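Local coordinates for protein putative SnoaL-like polyketide cyclase (Shewanella putrefaciens, PDB 3GZB) that is of uncertain function but may act as a polyketide cyclase or a related lyase of the SnoaL-like kind, at residues 42-54 / 60-72. Sequence-based numbering, arbitrary orientation. Where two conformers were deposited one is given.
Sequences ITFYNRDSIFFDK and YTGGRFIIDFLER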
ATOM      1  N   ILE A  42       1.911   5.986  22.201  1.00 10.58           N
ATOM      2  CA  ILE A  42       2.951   7.012  22.218  1.00 13.63           C
ATOM      3  C   ILE A  42       4.338   6.393  22.453  1.00 13.88           C
ATOM      4  O   ILE A  42       5.339   7.011  22.059  1.00 12.70           O
ATOM      5  CB  ILE A  42       2.619   8.151  23.168  1.00 17.01           C
ATOM      6  CG1 ILE A  42       3.412   9.419  22.790  1.00 18.87           C
ATOM      7  CG2 ILE A  42       2.824   7.691  24.594  1.00 14.91           C
ATOM      8  CD1 ILE A  42       3.051  10.659  23.635  1.00 20.85           C
ATOM      9  N   THR A  43       4.408   5.195  23.050  1.00 10.92           N
ATOM     10  CA  THR A  43       5.708   4.476  23.181  1.00 10.94           C
ATOM     11  C   THR A  43       6.346   4.154  21.837  1.00 10.95           C
ATOM     12  O   THR A  43       7.558   3.919  21.765  1.00 11.50           O
ATOM     13  CB  THR A  43       5.632   3.201  24.005  1.00 11.95           C
ATOM     14  OG1 THR A  43       5.049   2.131  23.281  1.00 13.43           O
ATOM     15  CG2 THR A  43       4.903   3.402  25.361  1.00 15.24           C
ATOM     16  N   PHE A  44       5.558   4.140  20.760  1.00  9.69           N
ATOM     17  CA  PHE A  44       6.086   3.822  19.464  1.00  9.26           C
ATOM     18  C   PHE A  44       6.561   5.073  18.713  1.00 10.16           C
ATOM     19  O   PHE A  44       7.083   4.952  17.599  1.00 10.93           O
ATOM     20  CB  PHE A  44       5.016   3.162  18.578  1.00 10.07           C
ATOM     21  CG  PHE A  44       4.734   1.725  18.916  1.00 10.19           C
ATOM     22  CD1 PHE A  44       3.743   1.388  19.830  1.00 10.63           C
ATOM     23  CD2 PHE A  44       5.428   0.708  18.283  1.00 11.87           C
ATOM     24  CE1 PHE A  44       3.487   0.029  20.102  1.00 12.42           C
ATOM     25  CE2 PHE A  44       5.159  -0.628  18.579  1.00 11.08           C
ATOM     26  CZ  PHE A  44       4.211  -0.952  19.472  1.00 12.03           C
ATOM     27  N   TYR A  45       6.427   6.264  19.299  1.00  8.90           N
ATOM     28  CA  TYR A  45       6.807   7.484  18.598  1.00  9.19           C
ATOM     29  C   TYR A  45       7.922   8.226  19.326  1.00 10.51           C
ATOM     30  O   TYR A  45       8.062   8.144  20.568  1.00 11.43           O
ATOM     31  CB  TYR A  45       5.620   8.470  18.484  1.00  9.47           C
ATOM     32  CG  TYR A  45       4.411   7.982  17.738  1.00  8.19           C
ATOM     33  CD1 TYR A  45       4.520   7.203  16.604  1.00 10.03           C
ATOM     34  CD2 TYR A  45       3.135   8.322  18.179  1.00 10.52           C
ATOM     35  CE1 TYR A  45       3.395   6.795  15.902  1.00  9.47           C
ATOM     36  CE2 TYR A  45       2.002   7.912  17.509  1.00 10.31           C
ATOM     37  CZ  TYR A  45       2.129   7.121  16.368  1.00  9.75           C
ATOM     38  OH  TYR A  45       0.966   6.754  15.707  1.00 11.04           O
ATOM     39  N   ASN A  46       8.714   8.958  18.569  1.00  9.82           N
ATOM     40  CA  ASN A  46       9.551  10.035  19.119  1.00 11.77           C
ATOM     41  C   ASN A  46       9.376  11.331  18.359  1.00  9.13           C
ATOM     42  O   ASN A  46       8.437  11.442  17.554  1.00  9.51           O
ATOM     43  CB  ASN A  46      11.015   9.596  19.231  1.00 11.07           C
ATOM     44  CG  ASN A  46      11.736   9.590  17.928  1.00 13.14           C
ATOM     45  OD1 ASN A  46      11.174   9.807  16.845  1.00 11.97           O
ATOM     46  ND2 ASN A  46      13.049   9.353  18.015  1.00 17.08           N
ATOM     47  N   ARG A  47      10.195  12.343  18.624  1.00  9.96           N
ATOM     48  CA  ARG A  47       9.995  13.648  18.017  1.00 10.81           C
ATOM     49  C   ARG A  47      10.155  13.642  16.475  1.00 11.00           C
ATOM     50  O   ARG A  47       9.725  14.590  15.824  1.00 12.01           O
ATOM     51  CB  ARG A  47      10.972  14.674  18.632  1.00 10.93           C
ATOM     52  CG  ARG A  47      12.415  14.458  18.281  1.00 12.58           C
ATOM     53  CD  ARG A  47      13.271  15.453  19.065  1.00 20.93           C
ATOM     54  NE  ARG A  47      14.676  15.507  18.691  1.00 25.78           N
ATOM     55  CZ  ARG A  47      15.513  16.426  19.182  1.00 36.05           C
ATOM     56  NH1 ARG A  47      15.063  17.330  20.053  1.00 25.50           N
ATOM     57  NH2 ARG A  47      16.792  16.456  18.812  1.00 34.99           N
ATOM     58  N   ASP A  48      10.739  12.581  15.922  1.00 10.12           N
ATOM     59  CA  ASP A  48      10.978  12.484  14.489  1.00 11.74           C
ATOM     60  C   ASP A  48       9.949  11.599  13.792  1.00 11.13           C
ATOM     61  O   ASP A  48       9.962  11.534  12.568  1.00 11.93           O
ATOM     62  CB  ASP A  48      12.373  11.892  14.199  1.00 11.23           C
ATOM     63  CG  ASP A  48      13.521  12.791  14.736  1.00 14.35           C
ATOM     64  OD1 ASP A  48      13.426  14.019  14.591  1.00 17.20           O
ATOM     65  OD2 ASP A  48      14.450  12.206  15.312  1.00 21.77           O
ATOM     66  N   SER A  49       9.070  10.924  14.529  1.00 11.13           N
ATOM     67  CA  SER A  49       8.114  10.016  13.869  1.00  9.44           C
ATOM     68  C   SER A  49       7.163  10.808  12.966  1.00  9.52           C
ATOM     69  O   SER A  49       6.779  11.914  13.315  1.00  9.52           O
ATOM     70  CB  SER A  49       7.286   9.223  14.909  1.00  9.10           C
ATOM     71  OG  SER A  49       8.087   8.385  15.720  1.00 10.07           O
ATOM     72  N   ILE A  50       6.781  10.192  11.858  1.00  7.87           N
ATOM     73  CA  ILE A  50       5.906  10.797  10.878  1.00  8.36           C
ATOM     74  C   ILE A  50       4.640   9.956  10.749  1.00  9.94           C
ATOM     75  O   ILE A  50       4.708   8.712  10.666  1.00  9.57           O
ATOM     76  CB  ILE A  50       6.581  10.843   9.540  1.00  9.36           C
ATOM     77  CG1 ILE A  50       7.760  11.815   9.574  1.00 12.83           C
ATOM     78  CG2 ILE A  50       5.598  11.291   8.426  1.00 10.95           C
ATOM     79  CD1 ILE A  50       8.677  11.636   8.407  1.00 14.43           C
ATOM     80  N   PHE A  51       3.467  10.612  10.760  1.00  9.39           N
ATOM     81  CA  PHE A  51       2.188  10.012  10.387  0.50  9.40           C
ATOM     82  C   PHE A  51       1.748  10.760   9.115  1.00 11.30           C
ATOM     83  O   PHE A  51       1.502  11.984   9.185  1.00 11.56           O
ATOM     84  CB  PHE A  51       1.165  10.169  11.526  0.50  9.90           C
ATOM     85  CG  PHE A  51      -0.073   9.316  11.361  0.50  9.56           C
ATOM     86  CD1 PHE A  51      -1.004   9.613  10.382  0.50 10.27           C
ATOM     87  CD2 PHE A  51      -0.292   8.218  12.171  0.50 11.43           C
ATOM     88  CE1 PHE A  51      -2.132   8.814  10.209  0.50 13.42           C
ATOM     89  CE2 PHE A  51      -1.429   7.432  11.992  0.50 13.28           C
ATOM     90  CZ  PHE A  51      -2.312   7.744  11.009  0.50  7.56           C
ATOM     91  N   PHE A  52       1.688  10.092   7.975  1.00  9.67           N
ATOM     92  CA  PHE A  52       1.362  10.745   6.693  1.00  9.15           C
ATOM     93  C   PHE A  52       0.160  10.064   6.072  1.00 11.73           C
ATOM     94  O   PHE A  52       0.269   8.948   5.551  1.00 11.25           O
ATOM     95  CB  PHE A  52       2.596  10.678   5.774  1.00 11.01           C
ATOM     96  CG  PHE A  52       2.533  11.543   4.540  1.00 12.52           C
ATOM     97  CD1 PHE A  52       1.507  12.368   4.246  1.00 11.33           C
ATOM     98  CD2 PHE A  52       3.625  11.529   3.671  1.00 26.07           C
ATOM     99  CE1 PHE A  52       1.513  13.165   3.104  1.00 14.86           C
ATOM    100  CE2 PHE A  52       3.649  12.337   2.550  1.00 28.19           C
ATOM    101  CZ  PHE A  52       2.586  13.165   2.285  1.00 20.58           C
ATOM    102  N   ASP A  53      -0.999  10.714   6.097  1.00  9.98           N
ATOM    103  CA  ASP A  53      -2.118  10.282   5.265  1.00 11.43           C
ATOM    104  C   ASP A  53      -1.891  10.933   3.898  1.00 11.94           C
ATOM    105  O   ASP A  53      -2.153  12.129   3.683  1.00 12.16           O
ATOM    106  CB  ASP A  53      -3.441  10.614   5.889  1.00 11.06           C
ATOM    107  CG  ASP A  53      -4.641  10.107   5.035  1.00 12.29           C
ATOM    108  OD1 ASP A  53      -4.515  10.048   3.794  1.00 13.11           O
ATOM    109  OD2 ASP A  53      -5.671   9.842   5.662  1.00 15.73           O
ATOM    110  N   LYS A  54      -1.330  10.141   2.993  1.00 10.96           N
ATOM    111  CA  LYS A  54      -0.956  10.674   1.685  0.50 12.16           C
ATOM    112  C   LYS A  54      -2.174  10.978   0.855  1.00 12.77           C
ATOM    113  O   LYS A  54      -2.159  11.930   0.068  1.00 13.20           O
ATOM    114  CB  LYS A  54      -0.006   9.769   0.915  0.50 14.17           C
ATOM    115  CG  LYS A  54       1.364   9.818   1.415  0.50 14.63           C
ATOM    116  CD  LYS A  54       2.250   9.002   0.535  0.50 13.68           C
ATOM    117  CE  LYS A  54       2.558   9.651  -0.802  0.50 26.76           C
ATOM    118  NZ  LYS A  54       3.355   8.744  -1.698  0.50 29.47           N
ATOM    119  N   TYR A  60       1.986  14.728   9.598  1.00  8.85           N
ATOM    120  CA  TYR A  60       2.250  15.170  10.994  1.00  8.99           C
ATOM    121  C   TYR A  60       3.634  14.675  11.372  1.00 10.83           C
ATOM    122  O   TYR A  60       3.938  13.467  11.198  1.00 11.70           O
ATOM    123  CB  TYR A  60       1.231  14.591  11.960  1.00  7.32           C
ATOM    124  CG  TYR A  60      -0.152  15.169  11.818  1.00  8.14           C
ATOM    125  CD1 TYR A  60      -0.998  14.711  10.812  1.00  9.63           C
ATOM    126  CD2 TYR A  60      -0.615  16.203  12.656  1.00  8.75           C
ATOM    127  CE1 TYR A  60      -2.248  15.267  10.626  1.00  8.13           C
ATOM    128  CE2 TYR A  60      -1.865  16.778  12.490  1.00  8.32           C
ATOM    129  CZ  TYR A  60      -2.697  16.307  11.439  1.00  8.00           C
ATOM    130  OH  TYR A  60      -3.941  16.874  11.240  1.00  9.65           O
ATOM    131  N   THR A  61       4.450  15.547  11.948  1.00  8.33           N
ATOM    132  CA  THR A  61       5.768  15.153  12.418  1.00  7.68           C
ATOM    133  C   THR A  61       5.888  15.390  13.906  1.00  9.08           C
ATOM    134  O   THR A  61       5.766  16.518  14.376  1.00  9.76           O
ATOM    135  CB  THR A  61       6.917  15.849  11.698  1.00  8.98           C
ATOM    136  OG1 THR A  61       6.874  15.570  10.292  1.00 11.78           O
ATOM    137  CG2 THR A  61       8.261  15.362  12.237  1.00 11.43           C
ATOM    138  N   GLY A  62       6.253  14.334  14.622  1.00  8.91           N
ATOM    139  CA  GLY A  62       6.460  14.385  16.063  1.00  9.29           C
ATOM    140  C   GLY A  62       5.366  13.652  16.823  1.00  8.16           C
ATOM    141  O   GLY A  62       4.191  13.943  16.692  1.00  8.63           O
ATOM    142  N   GLY A  63       5.756  12.729  17.696  1.00  9.34           N
ATOM    143  CA  GLY A  63       4.781  11.925  18.426  1.00  8.70           C
ATOM    144  C   GLY A  63       3.740  12.713  19.179  1.00  8.31           C
ATOM    145  O   GLY A  63       2.576  12.319  19.210  1.00  9.34           O
ATOM    146  N   ARG A  64       4.107  13.835  19.817  1.00  8.98           N
ATOM    147  CA  ARG A  64       3.104  14.610  20.538  1.00  8.12           C
ATOM    148  C   ARG A  64       2.044  15.207  19.592  1.00  7.29           C
ATOM    149  O   ARG A  64       0.867  15.264  19.910  1.00  8.92           O
ATOM    150  CB  ARG A  64       3.727  15.675  21.435  1.00  8.33           C
ATOM    151  CG  ARG A  64       4.682  15.070  22.412  1.00 10.22           C
ATOM    152  CD  ARG A  64       5.191  16.113  23.395  1.00 10.47           C
ATOM    153  NE  ARG A  64       6.211  15.498  24.249  1.00 13.17           N
ATOM    154  CZ  ARG A  64       5.916  14.747  25.306  1.00 17.59           C
ATOM    155  NH1 ARG A  64       4.653  14.524  25.658  1.00 22.43           N
ATOM    156  NH2 ARG A  64       6.923  14.212  25.990  1.00 22.47           N
ATOM    157  N   PHE A  65       2.461  15.674  18.437  1.00  7.03           N
ATOM    158  CA  PHE A  65       1.517  16.229  17.469  1.00  6.58           C
ATOM    159  C   PHE A  65       0.643  15.116  16.860  1.00  8.76           C
ATOM    160  O   PHE A  65      -0.548  15.349  16.599  1.00  7.67           O
ATOM    161  CB  PHE A  65       2.318  16.900  16.352  1.00  8.08           C
ATOM    162  CG  PHE A  65       3.045  18.176  16.728  1.00  7.54           C
ATOM    163  CD1 PHE A  65       3.051  18.724  17.988  1.00  7.88           C
ATOM    164  CD2 PHE A  65       3.803  18.818  15.774  1.00  8.07           C
ATOM    165  CE1 PHE A  65       3.743  19.907  18.291  1.00  7.15           C
ATOM    166  CE2 PHE A  65       4.508  19.983  16.071  1.00  8.13           C
ATOM    167  CZ  PHE A  65       4.480  20.525  17.326  1.00  7.77           C
ATOM    168  N   ILE A  66       1.225  13.951  16.637  1.00  8.15           N
ATOM    169  CA  ILE A  66       0.475  12.824  16.080  1.00  7.26           C
ATOM    170  C   ILE A  66      -0.612  12.397  17.086  1.00  8.62           C
ATOM    171  O   ILE A  66      -1.774  12.260  16.723  1.00  8.67           O
ATOM    172  CB  ILE A  66       1.386  11.643  15.710  1.00  7.20           C
ATOM    173  CG1 ILE A  66       2.389  12.045  14.660  1.00  8.22           C
ATOM    174  CG2 ILE A  66       0.545  10.407  15.321  1.00  9.56           C
ATOM    175  CD1 ILE A  66       3.547  11.025  14.487  1.00  9.58           C
ATOM    176  N   ILE A  67      -0.221  12.216  18.352  1.00  6.91           N
ATOM    177  CA  ILE A  67      -1.180  11.755  19.368  1.00  7.44           C
ATOM    178  C   ILE A  67      -2.321  12.751  19.529  1.00  8.24           C
ATOM    179  O   ILE A  67      -3.493  12.387  19.655  1.00  9.39           O
ATOM    180  CB  ILE A  67      -0.500  11.434  20.714  1.00  9.42           C
ATOM    181  CG1 ILE A  67       0.438  10.219  20.568  1.00 11.66           C
ATOM    182  CG2 ILE A  67      -1.541  11.210  21.867  1.00 10.84           C
ATOM    183  CD1 ILE A  67      -0.252   8.851  20.507  1.00 12.84           C
ATOM    184  N   ASP A  68      -1.999  14.049  19.572  1.00  7.88           N
ATOM    185  CA  ASP A  68      -3.088  15.018  19.696  1.00  8.55           C
ATOM    186  C   ASP A  68      -4.058  14.975  18.513  1.00  7.86           C
ATOM    187  O   ASP A  68      -5.264  15.029  18.724  1.00  8.53           O
ATOM    188  CB  ASP A  68      -2.544  16.449  19.880  1.00  7.84           C
ATOM    189  CG  ASP A  68      -3.596  17.401  20.329  1.00 10.75           C
ATOM    190  OD1 ASP A  68      -3.932  17.342  21.532  1.00 13.49           O
ATOM    191  OD2 ASP A  68      -4.093  18.218  19.527  1.00 12.43           O
ATOM    192  N   PHE A  69      -3.540  14.899  17.300  1.00  8.38           N
ATOM    193  CA  PHE A  69      -4.362  14.769  16.107  1.00  8.26           C
ATOM    194  C   PHE A  69      -5.254  13.519  16.175  1.00  9.08           C
ATOM    195  O   PHE A  69      -6.463  13.605  15.898  1.00  8.85           O
ATOM    196  CB  PHE A  69      -3.467  14.821  14.851  1.00  9.15           C
ATOM    197  CG  PHE A  69      -3.886  13.897  13.739  1.00 10.44           C
ATOM    198  CD1 PHE A  69      -4.957  14.178  12.949  1.00 13.24           C
ATOM    199  CD2 PHE A  69      -3.171  12.759  13.506  1.00 14.17           C
ATOM    200  CE1 PHE A  69      -5.326  13.301  11.930  1.00 16.70           C
ATOM    201  CE2 PHE A  69      -3.551  11.856  12.496  1.00 14.56           C
ATOM    202  CZ  PHE A  69      -4.616  12.143  11.722  1.00 16.86           C
ATOM    203  N   LEU A  70      -4.675  12.395  16.561  1.00  9.26           N
ATOM    204  CA  LEU A  70      -5.440  11.113  16.641  1.00  8.11           C
ATOM    205  C   LEU A  70      -6.535  11.215  17.685  1.00  9.46           C
ATOM    206  O   LEU A  70      -7.686  10.837  17.407  1.00  9.72           O
ATOM    207  CB  LEU A  70      -4.514   9.962  16.966  1.00  8.69           C
ATOM    208  CG  LEU A  70      -3.534   9.592  15.892  1.00 10.56           C
ATOM    209  CD1 LEU A  70      -2.534   8.514  16.439  1.00 10.00           C
ATOM    210  CD2 LEU A  70      -4.293   9.069  14.638  1.00 11.55           C
ATOM    211  N   GLU A  71      -6.186  11.737  18.859  1.00  8.18           N
ATOM    212  CA  GLU A  71      -7.163  11.795  19.953  1.00  7.87           C
ATOM    213  C   GLU A  71      -8.335  12.679  19.561  1.00  8.68           C
ATOM    214  O   GLU A  71      -9.524  12.349  19.791  1.00  9.59           O
ATOM    215  CB  GLU A  71      -6.525  12.244  21.279  1.00 10.06           C
ATOM    216  CG  GLU A  71      -7.444  11.996  22.452  1.00 14.59           C
ATOM    217  CD  GLU A  71      -6.791  12.261  23.803  1.00 26.16           C
ATOM    218  OE1 GLU A  71      -5.840  13.072  23.864  1.00 22.57           O
ATOM    219  OE2 GLU A  71      -7.263  11.660  24.806  1.00 33.57           O
ATOM    220  N   ARG A  72      -8.031  13.839  19.008  1.00  7.78           N
ATOM    221  CA  ARG A  72      -9.089  14.751  18.540  1.00  8.02           C
ATOM    222  C   ARG A  72      -9.946  14.145  17.401  1.00  9.11           C
ATOM    223  O   ARG A  72     -11.178  14.205  17.440  1.00  9.77           O
ATOM    224  CB  ARG A  72      -8.552  16.109  18.127  1.00  9.12           C
ATOM    225  CG  ARG A  72      -7.990  16.909  19.261  1.00  8.73           C
ATOM    226  CD  ARG A  72      -7.409  18.232  18.770  1.00  9.81           C
ATOM    227  NE  ARG A  72      -6.844  19.029  19.832  1.00  9.88           N
ATOM    228  CZ  ARG A  72      -7.533  19.851  20.618  1.00 13.20           C
ATOM    229  NH1 ARG A  72      -8.855  19.968  20.494  1.00 15.77           N
ATOM    230  NH2 ARG A  72      -6.903  20.581  21.560  1.00 14.59           N
TER
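I66 lies between two aromatic rings, Y45 and F51, and shows how a helix that follows a hairpin directly can be folded back against it. Its CG2 branch comes within 3.6 Å of Y45 CE2 while CD1 sits over a face of the same ring; CG1 and CG2 both rest against F51 CB. With CG anti to the backbone N (chi1 -167°), the F51 ring, in one of its two conformers, reaches the next helical turn. There the edge of F69 meets its face in a T-shaped pair with centroids 5.7 Å apart; the planes stand at 64°. H138 also meets F51. I67 extends the apolar layer: its CD1 approaches the Y45 ring at the edge, near the ring plane, and its CG1 packs 3.8 Å from I42 CG1. Y45 CB presses on G63 CA at 3.6 Å, where any side chain would clash, and the Y45 hydroxyl is hydrogen-bonded to that of Y29. With the ring and hydroxyl cut back to an alanine here, a gap would probably open beside I66 and I67, and Y29 would be left without its hydroxyl partner. Farther out, S49 O takes an almost straight bond from G62 N (2.8 Å, 176°), and N46 O is gripped from opposite faces of its plane by S49 N and G63 N. N46 OD1 closes an Asx turn onto D48 N, and S49 OG accepts from N46 N at 3.0 Å and is also hydrogen-bonded to V135 O. F51 and Y60 exchange two backbone bonds as an antiparallel hydrogen-bonded pair. Strand 50-53 joins the hairpin to the curved sheet through strand 134-142, and helix 63-73, with G62 as its N-cap, lies back across the hairpin: a β-hairpin followed by a helix, within the SnoaL-like, NTF2-type fold.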